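Local coordinates for conserved hypothetical protein (Xanthomonas campestris pv. campestris, PDB 2FUJ), which probably hydrolyses fatty acyl-CoA thioesters, as a tetrameric member of the hotdog-fold thioesterase superfamily, at residues 37-40 with 41-45. Residues are numbered along the deposited sequence; the frame is centred on the assembly and turned at random.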
loop_
_atom_site.group_PDB
_atom_site.type_symbol
_atom_site.label_atom_id
_atom_site.label_comp_id
_atom_site.label_asym_id
_atom_site.label_seq_id
_atom_site.Cartn_x
_atom_site.Cartn_y
_atom_site.Cartn_z
ATOM N N LEU A 37 -5.422 12.118 -3.347
ATOM C CA LEU A 37 -5.322 13.215 -4.302
ATOM C C LEU A 37 -5.122 12.673 -5.706
ATOM O O LEU A 37 -5.624 13.228 -6.684
ATOM C CB LEU A 37 -4.166 14.139 -3.912
ATOM C CG LEU A 37 -4.356 14.821 -2.561
ATOM C CD1 LEU A 37 -3.119 15.625 -2.203
ATOM C CD2 LEU A 37 -5.585 15.716 -2.622
ATOM N N GLU A 38 -4.379 11.576 -5.800
ATOM C CA GLU A 38 -4.126 10.936 -7.078
ATOM C C GLU A 38 -5.437 10.402 -7.656
ATOM O O GLU A 38 -5.780 10.687 -8.804
ATOM C CB GLU A 38 -3.132 9.793 -6.867
ATOM C CG GLU A 38 -2.797 8.973 -8.083
ATOM C CD GLU A 38 -1.881 7.821 -7.717
ATOM O OE1 GLU A 38 -2.363 6.852 -7.094
ATOM O OE2 GLU A 38 -0.677 7.896 -8.029
ATOM N N GLU A 39 -6.175 9.641 -6.852
ATOM C CA GLU A 39 -7.443 9.073 -7.309
ATOM C C GLU A 39 -8.378 10.171 -7.808
ATOM O O GLU A 39 -9.005 10.036 -8.853
ATOM C CB GLU A 39 -8.121 8.294 -6.179
ATOM C CG GLU A 39 -9.299 7.417 -6.628
ATOM C CD GLU A 39 -8.902 6.356 -7.645
ATOM O OE1 GLU A 39 -7.714 5.968 -7.678
ATOM O OE2 GLU A 39 -9.785 5.897 -8.408
ATOM N N ALA A 40 -8.463 11.264 -7.058
ATOM C CA ALA A 40 -9.325 12.375 -7.452
ATOM C C ALA A 40 -8.909 12.928 -8.813
ATOM O O ALA A 40 -9.754 13.193 -9.660
ATOM C CB ALA A 40 -9.283 13.484 -6.393
ATOM N N ARG A 41 -7.607 13.089 -9.036
ATOM C CA ARG A 41 -7.145 13.614 -10.321
ATOM C C ARG A 41 -7.510 12.731 -11.515
ATOM O O ARG A 41 -7.954 13.231 -12.555
ATOM C CB ARG A 41 -5.631 13.829 -10.313
ATOM C CG ARG A 41 -5.149 14.908 -9.372
ATOM C CD ARG A 41 -3.773 15.410 -9.793
ATOM N NE ARG A 41 -2.806 14.324 -9.890
ATOM C CZ ARG A 41 -2.215 13.750 -8.846
ATOM N NH1 ARG A 41 -2.484 14.162 -7.613
ATOM N NH2 ARG A 41 -1.354 12.759 -9.037
ATOM N N VAL A 42 -7.315 11.422 -11.379
ATOM C CA VAL A 42 -7.623 10.507 -12.477
ATOM C C VAL A 42 -9.121 10.228 -12.639
ATOM O O VAL A 42 -9.604 10.004 -13.754
ATOM C CB VAL A 42 -6.838 9.169 -12.323
ATOM C CG1 VAL A 42 -5.347 9.461 -12.206
ATOM C CG2 VAL A 42 -7.319 8.401 -11.106
ATOM N N ARG A 43 -9.862 10.232 -11.536
ATOM C CA ARG A 43 -11.303 10.010 -11.610
ATOM C C ARG A 43 -11.887 11.236 -12.304
ATOM O O ARG A 43 -12.930 11.160 -12.957
ATOM C CB ARG A 43 -11.898 9.864 -10.207
ATOM C CG ARG A 43 -11.620 8.519 -9.542
ATOM C CD ARG A 43 -12.584 7.444 -10.017
ATOM N NE ARG A 43 -12.276 6.124 -9.462
ATOM C CZ ARG A 43 -13.086 5.072 -9.534
ATOM N NH1 ARG A 43 -14.262 5.188 -10.136
ATOM N NH2 ARG A 43 -12.722 3.904 -9.009
ATOM N N TRP A 44 -11.180 12.355 -12.165
ATOM C CA TRP A 44 -11.573 13.628 -12.761
ATOM C C TRP A 44 -11.370 13.605 -14.266
ATOM O O TRP A 44 -12.268 13.969 -15.025
ATOM C CB TRP A 44 -10.755 14.771 -12.150
ATOM C CG TRP A 44 -10.871 16.077 -12.891
ATOM C CD1 TRP A 44 -12.025 16.728 -13.234
ATOM C CD2 TRP A 44 -9.792 16.887 -13.384
ATOM N NE1 TRP A 44 -11.731 17.890 -13.909
ATOM C CE2 TRP A 44 -10.371 18.012 -14.017
ATOM C CE3 TRP A 44 -8.393 16.769 -13.356
ATOM C CZ2 TRP A 44 -9.598 19.016 -14.620
ATOM C CZ3 TRP A 44 -7.623 17.763 -13.955
ATOM C CH2 TRP A 44 -8.232 18.875 -14.580
ATOM N N MET A 45 -10.188 13.172 -14.691
ATOM C CA MET A 45 -9.854 13.100 -16.113
ATOM C C MET A 45 -10.661 11.997 -16.775
ATOM O O MET A 45 -10.723 11.893 -18.001
ATOM C CB MET A 45 -8.372 12.809 -16.286
ATOM C CG MET A 45 -7.473 13.722 -15.483
ATOM S SD MET A 45 -5.787 13.105 -15.375
ATOM C CE MET A 45 -5.998 11.389 -15.796
HETATM O O HOH W 1 -11.448 4.930 -6.628
#
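In the central helix of a hotdog fold, residues 30-47, E39 and R43 stand one turn apart and form an i to i+4 salt bridge. R43 NE gives its hydrogen to E39 OE2 at 2.7 Å, almost straight at 172°. The carboxylate oxygen offers its anti lone pair and lies in the guanidinium plane, at its edge, although the two flat groups are turned 61° from each other. E39 sends CG anti to its backbone N and then bends at chi2 (60°), which carries the carboxylate along the helix to R43. A water donates to E39 OE2 at 2.6 Å and accepts a weak bond from R43 NH2, tying the pair a second time. OE2 also receives W74 NE1 of the second subunit, and E39 OE1 takes W19 N of that subunit, which fixes the carboxylate's position; R43 NH2 makes a salt bridge with D77 OD1 of the same neighbour.

R41 folds back along the helix instead: one face of its guanidinium covers E38 CA, which lies 3.4 Å from the plane and offset toward the rim, while R41 CG passes 3.2 Å from L37 O. E38, its chain extended, reaches the third subunit, where OE2 accepts a hydrogen bond from N29 ND2. Beneath run ordinary helical bonds, R43 N to E39 O at 2.8 Å among them.

Small A40 lets the helix lie close to strands 9-15 and 78-87, against V13, V80 and L82. Apolar L37 reaches strands 91-100 and 58-68, and W44 rests on L10 and A11. The helix is the sausage wrapped by the antiparallel sheet, while E39 and R43 meet the second subunit.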